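Local coordinates for ErfK/YbiS/YcfS/YnhG family protein (Xylanimonas cellulosilytica, PDB 4LPQ), which probably forms L,D-crosslinks between peptidoglycan stem peptides in the bacterial cell wall, this chain carrying a putative peptidoglycan-binding domain and the L,D-transpeptidase catalytic domain, at residues F52-G57 / I108-S113; V87-L92 / L98-G103; N190-W193 / G197-I200. One frame throughout, in Å; residues are numbered along the deposited sequence. Where two conformers were deposited one is given.

How the contacts relate
The three contacts step from the junction of the two domains into the catalytic domain. Contact 1 joins helix 43-56 of the putative peptidoglycan-binding domain to strand 104-110. Contact 2 pairs strands 86-91 and 96-101, the latter a neighbour of 104-110 in the mixed sheet. I108 CG2 packs on L98 CD2 at 4.0 Å, linking contacts 1 and 2. Contact 3 closes the end of helix 186-196, which lies on this sheet. V88 CG2 meets M198 CE at 3.8 Å, linking contacts 2 and 3. The predicted nucleophile C181 lies about 10 Å from A111, side chain to side chain. The predicted proton donor/acceptor H167 lies about 7 Å from W193, measured likewise.

Contact 1: F52-G57 / I108-S113; sequences FQKAAG and IINASS
K54 reaches out of the last turns of helix 43-56 and puts its ammonium group on the side-chain carbonyl of N110, on strand 104-110. The helix belongs to the putative peptidoglycan-binding domain and the strand to the L,D-transpeptidase catalytic domain, so the bond crosses between the two.

The polar interaction is a hydrogen bond from K54 NZ to N110 OD1, 2.7 Å long. The donor approaches with a C=O...N angle of 136° and sits 34° out of the amide plane. The distance from K54 NZ to A111 O is 2.7 Å. NZ bonds Q95 O as well and, weakly, P173 O. The N110 amide works at both ends: OD1 accepts from the lysine and ND2 donates to I172 O. This fixes which way round the amide lies.

The methylenes beside the ammonium also approach the amide: K54 CE lies 3.3 Å from N110 OD1, and the two side chains cross at about a right angle. The lysine chain is extended beyond CG, which carries the ammonium across from the helix. N110 holds CG opposite the backbone N (chi1 -175°), and its amide oxygen thereby comes nearer the helix than its CB direction suggests. A55 also faces the strand but stands off, with A55 CB 4.7 Å from I108 CG2. It packs instead on Y32 and I96.

The helix ends just beyond K54. G57 has positive phi and completes a Schellman motif, with G57 N bonded to K54 O at 3.2 Å.

The oxygens named here around K54 NZ are all carbonyls. The buried positive charge is therefore probably stabilised by carbonyl dipoles. The lysine thus joins the putative peptidoglycan-binding domain to the catalytic domain, with A111 about 10 Å, side chain to side chain, from the predicted nucleophile C181.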
ATOM      1  N   PHE A  52      -5.807  -6.142   0.918  1.00 11.00           N
ATOM      2  CA  PHE A  52      -7.063  -6.739   0.524  1.00 10.58           C
ATOM      3  C   PHE A  52      -8.207  -6.369   1.430  1.00 10.57           C
ATOM      4  O   PHE A  52      -9.282  -5.975   1.021  1.00 11.43           O
ATOM      5  CB  PHE A  52      -6.921  -8.253   0.439  1.00 10.74           C
ATOM      6  CG  PHE A  52      -8.195  -8.888  -0.073  1.00 10.80           C
ATOM      7  CD1 PHE A  52      -8.493  -8.864  -1.411  1.00 12.08           C
ATOM      8  CD2 PHE A  52      -9.130  -9.384   0.780  1.00 13.36           C
ATOM      9  CE1 PHE A  52      -9.711  -9.255  -1.873  1.00 12.38           C
ATOM     10  CE2 PHE A  52     -10.370  -9.841   0.308  1.00 12.36           C
ATOM     11  CZ  PHE A  52     -10.687  -9.744  -1.041  1.00 12.71           C
ATOM     12  N   GLN A  53      -7.978  -6.539   2.737  1.00 10.47           N
ATOM     13  CA  GLN A  53      -9.001  -6.186   3.736  1.00 11.27           C
ATOM     14  C   GLN A  53      -9.341  -4.715   3.630  1.00 10.79           C
ATOM     15  O   GLN A  53     -10.520  -4.354   3.695  1.00 12.21           O
ATOM     16  CB  GLN A  53      -8.620  -6.592   5.160  1.00 11.11           C
ATOM     17  CG  GLN A  53      -8.503  -8.083   5.361  1.00 11.73           C
ATOM     18  CD  GLN A  53      -8.070  -8.481   6.700  1.00 12.20           C
ATOM     19  OE1 GLN A  53      -7.171  -7.909   7.302  1.00 12.98           O
ATOM     20  NE2 GLN A  53      -8.729  -9.539   7.178  1.00 13.34           N
ATOM     21  N   LYS A  54      -8.331  -3.852   3.537  1.00 10.95           N
ATOM     22  CA  LYS A  54      -8.608  -2.435   3.289  1.00 11.67           C
ATOM     23  C   LYS A  54      -9.465  -2.167   2.055  1.00 11.36           C
ATOM     24  O   LYS A  54     -10.440  -1.447   2.108  1.00 12.99           O
ATOM     25  CB  LYS A  54      -7.274  -1.691   3.136  1.00 11.21           C
ATOM     26  CG  LYS A  54      -6.490  -1.528   4.446  1.00 11.12           C
ATOM     27  CD  LYS A  54      -5.107  -0.984   4.215  1.00 11.30           C
ATOM     28  CE  LYS A  54      -4.448  -0.446   5.434  1.00 11.72           C
ATOM     29  NZ  LYS A  54      -3.162   0.258   5.052  1.00 11.95           N
ATOM     30  N   ALA A  55      -9.085  -2.779   0.942  1.00 11.70           N
ATOM     31  CA  ALA A  55      -9.763  -2.529  -0.290  1.00 12.12           C
ATOM     32  C   ALA A  55     -11.255  -2.919  -0.164  1.00 12.95           C
ATOM     33  O   ALA A  55     -12.156  -2.260  -0.628  1.00 13.53           O
ATOM     34  CB  ALA A  55      -9.096  -3.279  -1.400  1.00 12.83           C
ATOM     35  N   ALA A  56     -11.489  -4.102   0.435  1.00 11.82           N
ATOM     36  CA  ALA A  56     -12.795  -4.709   0.539  1.00 11.31           C
ATOM     37  C   ALA A  56     -13.619  -4.072   1.669  1.00 12.30           C
ATOM     38  O   ALA A  56     -14.785  -4.483   1.851  1.00 15.76           O
ATOM     39  CB  ALA A  56     -12.672  -6.215   0.699  1.00 13.49           C
ATOM     40  N   GLY A  57     -13.064  -3.195   2.462  1.00 12.54           N
ATOM     41  CA  GLY A  57     -13.786  -2.571   3.551  1.00 13.96           C
ATOM     42  C   GLY A  57     -13.964  -3.423   4.808  1.00 13.33           C
ATOM     43  O   GLY A  57     -14.931  -3.191   5.539  1.00 17.15           O
ATOM     44  N   ILE A 108      -2.690  -3.381  -6.380  1.00 13.06           N
ATOM     45  CA  ILE A 108      -3.143  -2.764  -5.151  1.00 12.18           C
ATOM     46  C   ILE A 108      -2.026  -2.967  -4.122  1.00 11.51           C
ATOM     47  O   ILE A 108      -1.639  -4.129  -3.902  1.00 12.54           O
ATOM     48  CB  ILE A 108      -4.460  -3.374  -4.614  1.00 12.47           C
ATOM     49  CG1 ILE A 108      -5.566  -3.409  -5.650  1.00 13.37           C
ATOM     50  CG2 ILE A 108      -4.880  -2.582  -3.356  1.00 12.50           C
ATOM     51  CD1 ILE A 108      -5.634  -4.646  -6.471  1.00 14.70           C
ATOM     52  N   ILE A 109      -1.601  -1.877  -3.464  1.00 11.01           N
ATOM     53  CA  ILE A 109      -0.456  -1.903  -2.575  1.00 11.92           C
ATOM     54  C   ILE A 109      -0.891  -1.356  -1.214  1.00 10.82           C
ATOM     55  O   ILE A 109      -1.515  -0.262  -1.173  1.00 11.58           O
ATOM     56  CB  ILE A 109       0.706  -1.108  -3.219  1.00 11.26           C
ATOM     57  CG1 ILE A 109       1.274  -1.871  -4.393  1.00 13.41           C
ATOM     58  CG2 ILE A 109       1.804  -0.815  -2.224  1.00 13.61           C
ATOM     59  CD1 ILE A 109       2.065  -1.033  -5.366  1.00 14.36           C
ATOM     60  N   ASN A 110      -0.535  -2.078  -0.125  1.00 11.40           N
ATOM     61  CA  ASN A 110      -0.822  -1.525   1.188  1.00 10.34           C
ATOM     62  C   ASN A 110      -0.020  -0.240   1.406  1.00  9.76           C
ATOM     63  O   ASN A 110       1.158  -0.145   1.128  1.00 11.29           O
ATOM     64  CB  ASN A 110      -0.420  -2.561   2.226  1.00 11.09           C
ATOM     65  CG  ASN A 110      -0.777  -2.151   3.640  1.00 12.18           C
ATOM     66  OD1 ASN A 110      -1.932  -1.842   3.897  1.00 12.35           O
ATOM     67  ND2 ASN A 110       0.222  -2.128   4.519  1.00 12.27           N
ATOM     68  N   ALA A 111      -0.715   0.797   1.953  1.00 11.19           N
ATOM     69  CA  ALA A 111      -0.137   2.118   2.165  1.00 11.57           C
ATOM     70  C   ALA A 111      -0.463   2.644   3.559  1.00 11.67           C
ATOM     71  O   ALA A 111      -1.413   2.190   4.209  1.00 11.90           O
ATOM     72  CB  ALA A 111      -0.601   3.105   1.057  1.00 12.25           C
ATOM     73  N   SER A 112       0.296   3.665   4.021  1.00 10.76           N
ATOM     74  CA  SER A 112      -0.036   4.369   5.199  1.00 10.68           C
ATOM     75  C   SER A 112       0.372   5.781   5.033  1.00 11.79           C
ATOM     76  O   SER A 112       1.501   6.107   4.694  1.00 13.88           O
ATOM     77  CB  SER A 112       0.663   3.719   6.414  1.00 12.65           C
ATOM     78  OG  SER A 112       0.321   4.357   7.634  1.00 13.07           O
ATOM     79  N   SER A 113      -0.589   6.704   5.283  1.00 11.66           N
ATOM     80  CA  SER A 113      -0.434   8.132   5.105  1.00 11.85           C
ATOM     81  C   SER A 113      -0.488   8.922   6.402  1.00 12.56           C
ATOM     82  O   SER A 113      -0.315   8.334   7.454  1.00 13.18           O
ATOM     83  CB  SER A 113      -1.401   8.635   4.041  1.00 12.97           C
ATOM     84  OG  SER A 113      -2.743   8.535   4.524  1.00 14.93           O
TER

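Contact 2: V87-L92 / L98-G103; sequences VVEIDL and LAVEDG
V87-V100 and E89-L98 are hydrogen-bonded antiparallel pairs on either side of the non-hydrogen-bonded pair V88-A99, and the segment axes make an angle of 143°. V87 N donates to V100 O at 2.9 Å, and V100 N returns a bond to V87 O. E89 N bonds L98 O, and L98 N meets E89 O at 2.7 Å with a nearly straight N-H...O angle of 174°. V88 CA adds a CA-H...O contact of 3.4 Å to L98 O.

V87, E89, L98 and V100 share one face of the sheet. E89 and L98 lie abreast, CB to CB at 4.1 Å. The glutamate chain is extended beyond CG (chi2 -170°) and crosses the V100 side chain obliquely, with E89 OE2 3.8 Å from V100 CG2. Its carboxylate is buried but well supplied: OE1 accepts from Y207 OH and R81 N, and OE2 bonds S82 OG. With an alanine here, Y207 OH, R81 N and S82 OG would probably lose their carboxylate partner, and a gap is likely to open beside V100.

The two strands form a beta hairpin in the catalytic domain. Strand 203-206 runs parallel to 86-91 on its other edge and bonds to V88 and I90. Helix 186-196 covers the face carrying V88 and A99, where W196 touches both residues and W191 touches A99.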
ATOM      1  N   VAL A  87      -1.577   6.122 -13.828  1.00 15.86           N
ATOM      2  CA  VAL A  87      -1.924   6.999 -12.697  1.00 14.65           C
ATOM      3  C   VAL A  87      -1.670   6.203 -11.420  1.00 12.41           C
ATOM      4  O   VAL A  87      -1.999   5.029 -11.356  1.00 14.34           O
ATOM      5  CB  VAL A  87      -3.406   7.443 -12.822  1.00 15.22           C
ATOM      6  CG1 VAL A  87      -3.755   8.354 -11.633  1.00 15.90           C
ATOM      7  CG2 VAL A  87      -3.705   8.034 -14.167  1.00 17.17           C
ATOM      8  N   VAL A  88      -1.073   6.883 -10.457  1.00 12.41           N
ATOM      9  CA  VAL A  88      -0.997   6.368  -9.105  1.00 12.22           C
ATOM     10  C   VAL A  88      -2.122   7.010  -8.297  1.00 13.71           C
ATOM     11  O   VAL A  88      -2.171   8.223  -8.168  1.00 14.95           O
ATOM     12  CB  VAL A  88       0.344   6.693  -8.472  1.00 13.52           C
ATOM     13  CG1 VAL A  88       0.393   6.282  -6.995  1.00 15.38           C
ATOM     14  CG2 VAL A  88       1.431   5.930  -9.213  1.00 15.27           C
ATOM     15  N   GLU A  89      -3.068   6.182  -7.864  1.00 12.59           N
ATOM     16  CA  GLU A  89      -4.175   6.672  -7.081  1.00 12.94           C
ATOM     17  C   GLU A  89      -3.955   6.259  -5.637  1.00 12.26           C
ATOM     18  O   GLU A  89      -3.633   5.091  -5.342  1.00 14.82           O
ATOM     19  CB  GLU A  89      -5.504   6.107  -7.583  1.00 13.75           C
ATOM     20  CG  GLU A  89      -5.812   6.499  -9.012  1.00 15.41           C
ATOM     21  CD  GLU A  89      -7.220   6.206  -9.555  1.00 15.71           C
ATOM     22  OE1 GLU A  89      -8.114   5.981  -8.678  1.00 16.82           O
ATOM     23  OE2 GLU A  89      -7.360   6.180 -10.806  1.00 16.96           O
ATOM     24  N   ILE A  90      -4.200   7.179  -4.694  1.00 11.88           N
ATOM     25  CA  ILE A  90      -4.061   6.866  -3.301  1.00 11.59           C
ATOM     26  C   ILE A  90      -5.395   7.190  -2.640  1.00 13.00           C
ATOM     27  O   ILE A  90      -5.869   8.320  -2.586  1.00 13.87           O
ATOM     28  CB  ILE A  90      -2.894   7.698  -2.701  1.00 14.35           C
ATOM     29  CG1 ILE A  90      -1.558   7.340  -3.442  1.00 18.18           C
ATOM     30  CG2 ILE A  90      -2.812   7.391  -1.213  1.00 16.77           C
ATOM     31  CD1 ILE A  90      -0.411   8.230  -3.260  1.00 19.41           C
ATOM     32  N   ASP A  91      -6.027   6.100  -2.164  1.00 12.10           N
ATOM     33  CA  ASP A  91      -7.288   6.134  -1.456  1.00 13.39           C
ATOM     34  C   ASP A  91      -7.025   6.304  -0.012  1.00 12.19           C
ATOM     35  O   ASP A  91      -6.608   5.348   0.660  1.00 13.73           O
ATOM     36  CB  ASP A  91      -8.125   4.884  -1.806  1.00 13.66           C
ATOM     37  CG  ASP A  91      -9.499   4.903  -1.179  1.00 13.87           C
ATOM     38  OD1 ASP A  91      -9.692   5.537  -0.102  1.00 16.02           O
ATOM     39  OD2 ASP A  91     -10.386   4.247  -1.792  1.00 17.35           O
ATOM     40  N   LEU A  92      -7.170   7.523   0.501  1.00 13.75           N
ATOM     41  CA  LEU A  92      -6.831   7.836   1.888  1.00 14.56           C
ATOM     42  C   LEU A  92      -7.736   7.184   2.890  1.00 11.56           C
ATOM     43  O   LEU A  92      -7.283   6.783   3.964  1.00 15.46           O
ATOM     44  CB  LEU A  92      -6.720   9.335   2.096  1.00 15.90           C
ATOM     45  CG  LEU A  92      -5.652  10.046   1.248  1.00 16.81           C
ATOM     46  CD1 LEU A  92      -5.795  11.521   1.387  1.00 23.69           C
ATOM     47  CD2 LEU A  92      -4.252   9.522   1.645  1.00 18.19           C
ATOM     48  N   LEU A  98      -3.076   2.438  -5.591  1.00 12.64           N
ATOM     49  CA  LEU A  98      -3.428   1.754  -6.789  1.00 12.06           C
ATOM     50  C   LEU A  98      -2.489   2.174  -7.948  1.00 13.09           C
ATOM     51  O   LEU A  98      -2.392   3.381  -8.211  1.00 14.07           O
ATOM     52  CB  LEU A  98      -4.862   2.030  -7.207  1.00 12.79           C
ATOM     53  CG  LEU A  98      -5.932   1.952  -6.129  1.00 14.70           C
ATOM     54  CD1 LEU A  98      -7.307   2.264  -6.696  1.00 16.60           C
ATOM     55  CD2 LEU A  98      -5.910   0.589  -5.500  1.00 15.62           C
ATOM     56  N   ALA A  99      -1.850   1.199  -8.590  1.00 12.57           N
ATOM     57  CA  ALA A  99      -1.090   1.448  -9.813  1.00 14.05           C
ATOM     58  C   ALA A  99      -2.128   1.148 -10.894  1.00 13.78           C
ATOM     59  O   ALA A  99      -2.568   0.024 -11.067  1.00 15.36           O
ATOM     60  CB  ALA A  99       0.092   0.524  -9.866  1.00 15.18           C
ATOM     61  N   VAL A 100      -2.484   2.183 -11.620  1.00 12.74           N
ATOM     62  CA  VAL A 100      -3.611   2.156 -12.595  1.00 14.20           C
ATOM     63  C   VAL A 100      -3.091   2.461 -14.012  1.00 14.74           C
ATOM     64  O   VAL A 100      -2.262   3.361 -14.192  1.00 15.09           O
ATOM     65  CB  VAL A 100      -4.710   3.162 -12.207  1.00 14.69           C
ATOM     66  CG1 VAL A 100      -5.936   3.021 -13.107  1.00 15.51           C
ATOM     67  CG2 VAL A 100      -5.139   3.049 -10.709  1.00 15.50           C
ATOM     68  N   GLU A 101      -3.530   1.696 -14.983  1.00 15.70           N
ATOM     69  CA  GLU A 101      -3.221   1.962 -16.407  1.00 17.79           C
ATOM     70  C   GLU A 101      -4.480   1.859 -17.228  1.00 15.99           C
ATOM     71  O   GLU A 101      -5.185   0.860 -17.228  1.00 18.38           O
ATOM     72  CB  GLU A 101      -2.232   1.005 -16.953  1.00 22.87           C
ATOM     73  CG  GLU A 101      -0.868   1.075 -16.401  1.00 27.56           C
ATOM     74  CD  GLU A 101       0.063   0.100 -17.170  1.00 32.41           C
ATOM     75  OE1 GLU A 101       0.709  -0.740 -16.505  1.00 28.26           O
ATOM     76  OE2 GLU A 101      -0.015   0.085 -18.384  1.00 52.01           O
ATOM     77  N   ASP A 102      -4.877   2.943 -17.889  1.00 18.39           N
ATOM     78  CA  ASP A 102      -6.030   2.954 -18.776  1.00 19.93           C
ATOM     79  C   ASP A 102      -7.310   2.513 -18.054  1.00 18.55           C
ATOM     80  O   ASP A 102      -8.102   1.710 -18.565  1.00 21.59           O
ATOM     81  CB  ASP A 102      -5.742   2.181 -20.056  1.00 24.16           C
ATOM     82  CG  ASP A 102      -4.666   2.848 -20.919  1.00 24.83           C
ATOM     83  OD1 ASP A 102      -4.497   4.085 -20.819  1.00 30.65           O
ATOM     84  OD2 ASP A 102      -4.065   2.088 -21.730  1.00 29.63           O
ATOM     85  N   GLY A 103      -7.472   3.022 -16.830  1.00 18.38           N
ATOM     86  CA  GLY A 103      -8.660   2.755 -15.999  1.00 19.70           C
ATOM     87  C   GLY A 103      -8.734   1.346 -15.435  1.00 19.15           C
ATOM     88  O   GLY A 103      -9.802   0.942 -14.868  1.00 25.53           O
TER

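Contact 3: N190-W193 / G197-I200; sequences NWLW and GMPI
The C-terminal end of helix 186-196, in the catalytic domain, is closed by the bond from G197 N to L192 O. It is 2.9 Å long and reaches back five residues, following a wider pi-type turn at 191-193. The bond is bent, with an N-H...O angle of 133°, and the donor lies 33° out of the carbonyl plane. G197 leaves the helix with positive phi, and the chain turns off toward strand 203-206.

M198 is a selenomethionine in the crystal. Its side chain runs beside that of L192, both pointing the same way, and M198 SE lies 4.1 Å from L192 CB. Because CG is anti to the backbone N (chi1 -176°) and the chain stays extended, SE also comes up to L192 CD1. M198 packs further on V137, and L192 on I109, so both side chains face the sheet. The W193 side chain leaves the backbone away from 197-200; its NE1 donates to R156 O, and K158 and R156 make cation-pi contacts with it.

One water bridges the turn: it donates to W193 O and accepts from M198 N, each at 2.9 Å.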
ATOM      1  N   ASN A 190      10.091  -0.829  -5.107  1.00 13.40           N
ATOM      2  CA  ASN A 190      10.971  -1.305  -6.125  1.00 13.43           C
ATOM      3  C   ASN A 190      10.198  -1.714  -7.363  1.00 13.04           C
ATOM      4  O   ASN A 190      10.621  -1.424  -8.497  1.00 15.59           O
ATOM      5  CB  ASN A 190      11.857  -2.464  -5.614  1.00 15.16           C
ATOM      6  CG  ASN A 190      12.835  -2.046  -4.534  1.00 15.72           C
ATOM      7  OD1 ASN A 190      13.238  -0.896  -4.427  1.00 15.89           O
ATOM      8  ND2 ASN A 190      13.238  -3.037  -3.745  1.00 17.10           N
ATOM      9  N   TRP A 191       9.061  -2.345  -7.148  1.00 13.62           N
ATOM     10  CA  TRP A 191       8.192  -2.730  -8.228  1.00 13.89           C
ATOM     11  C   TRP A 191       7.701  -1.499  -9.013  1.00 13.96           C
ATOM     12  O   TRP A 191       7.765  -1.468 -10.270  1.00 15.27           O
ATOM     13  CB  TRP A 191       7.051  -3.619  -7.787  1.00 14.22           C
ATOM     14  CG  TRP A 191       6.128  -4.036  -8.876  1.00 14.41           C
ATOM     15  CD1 TRP A 191       6.334  -5.090  -9.722  1.00 16.77           C
ATOM     16  CD2 TRP A 191       4.946  -3.359  -9.343  1.00 15.55           C
ATOM     17  NE1 TRP A 191       5.311  -5.121 -10.673  1.00 16.24           N
ATOM     18  CE2 TRP A 191       4.460  -4.064 -10.465  1.00 13.91           C
ATOM     19  CE3 TRP A 191       4.232  -2.240  -8.903  1.00 16.85           C
ATOM     20  CZ2 TRP A 191       3.328  -3.657 -11.165  1.00 16.28           C
ATOM     21  CZ3 TRP A 191       3.115  -1.829  -9.581  1.00 16.54           C
ATOM     22  CH2 TRP A 191       2.627  -2.547 -10.710  1.00 16.23           C
ATOM     23  N   LEU A 192       7.227  -0.474  -8.318  1.00 13.29           N
ATOM     24  CA  LEU A 192       6.795   0.771  -8.929  1.00 13.69           C
ATOM     25  C   LEU A 192       7.911   1.364  -9.760  1.00 12.88           C
ATOM     26  O   LEU A 192       7.658   1.780 -10.896  1.00 14.94           O
ATOM     27  CB  LEU A 192       6.352   1.741  -7.852  1.00 14.21           C
ATOM     28  CG  LEU A 192       5.029   1.417  -7.166  1.00 13.90           C
ATOM     29  CD1 LEU A 192       4.823   2.305  -5.939  1.00 14.11           C
ATOM     30  CD2 LEU A 192       3.853   1.511  -8.107  1.00 14.92           C
ATOM     31  N   TRP A 193       9.156   1.443  -9.239  1.00 14.67           N
ATOM     32  CA  TRP A 193      10.257   2.016  -9.948  1.00 14.32           C
ATOM     33  C   TRP A 193      10.666   1.216 -11.160  1.00 15.39           C
ATOM     34  O   TRP A 193      10.900   1.749 -12.251  1.00 16.53           O
ATOM     35  CB  TRP A 193      11.445   2.218  -9.033  1.00 15.45           C
ATOM     36  CG  TRP A 193      11.539   3.403  -8.221  1.00 16.28           C
ATOM     37  CD1 TRP A 193      10.846   3.640  -7.021  1.00 16.45           C
ATOM     38  CD2 TRP A 193      12.457   4.499  -8.386  1.00 13.75           C
ATOM     39  NE1 TRP A 193      11.273   4.810  -6.479  1.00 14.66           N
ATOM     40  CE2 TRP A 193      12.256   5.370  -7.271  1.00 14.35           C
ATOM     41  CE3 TRP A 193      13.424   4.819  -9.295  1.00 16.71           C
ATOM     42  CZ2 TRP A 193      13.010   6.494  -7.057  1.00 15.80           C
ATOM     43  CZ3 TRP A 193      14.148   5.935  -9.100  1.00 18.03           C
ATOM     44  CH2 TRP A 193      13.969   6.760  -7.968  1.00 17.76           C
ATOM     45  N   GLY A 197       7.206   1.077 -13.675  1.00 16.58           N
ATOM     46  CA  GLY A 197       7.698   2.328 -14.133  1.00 17.71           C
ATOM     47  C   GLY A 197       6.730   3.418 -13.741  1.00 17.12           C
ATOM     48  O   GLY A 197       5.528   3.367 -14.015  1.00 19.94           O
HETATM   49  N   MSE A 198       7.289   4.425 -13.097  1.00 16.26           N
HETATM   50  CA  MSE A 198       6.516   5.565 -12.565  1.00 16.14           C
HETATM   51  C   MSE A 198       7.389   6.774 -12.793  1.00 14.57           C
HETATM   52  O   MSE A 198       7.936   7.381 -11.870  1.00 16.60           O
HETATM   53  CB  MSE A 198       6.278   5.251 -11.052  1.00 18.76           C
HETATM   54  CG  MSE A 198       5.448   6.245 -10.373  1.00 17.88           C
HETATM   55 SE   MSE A 198       5.248   5.585  -8.494  0.70 19.03          SE
HETATM   56  CE  MSE A 198       4.697   7.371  -7.845  1.00 19.21           C
ATOM     57  N   PRO A 199       7.525   7.182 -14.077  1.00 15.63           N
ATOM     58  CA  PRO A 199       8.515   8.199 -14.356  1.00 15.20           C
ATOM     59  C   PRO A 199       8.122   9.572 -13.927  1.00 14.03           C
ATOM     60  O   PRO A 199       6.939   9.829 -13.591  1.00 15.55           O
ATOM     61  CB  PRO A 199       8.620   8.183 -15.919  1.00 16.71           C
ATOM     62  CG  PRO A 199       7.284   7.603 -16.326  1.00 17.51           C
ATOM     63  CD  PRO A 199       6.953   6.571 -15.288  1.00 15.14           C
ATOM     64  N   ILE A 200       9.061  10.503 -13.930  1.00 15.69           N
ATOM     65  CA  ILE A 200       8.768  11.889 -13.724  0.50 13.78           C
ATOM     66  C   ILE A 200       7.578  12.254 -14.662  1.00 14.09           C
ATOM     67  O   ILE A 200       7.576  11.893 -15.843  1.00 18.84           O
ATOM     68  CB  ILE A 200      10.078  12.712 -13.916  0.50 12.36           C
ATOM     69  CG1 ILE A 200      11.263  12.240 -12.954  0.50 15.36           C
ATOM     70  CG2 ILE A 200       9.770  14.212 -13.806  0.50 13.15           C
ATOM     71  CD1 ILE A 200      10.928  12.357 -11.392  0.50 11.60           C
TER
HETATM   72  O   HOH W   1      10.130   4.500 -12.372  1.00 17.45           O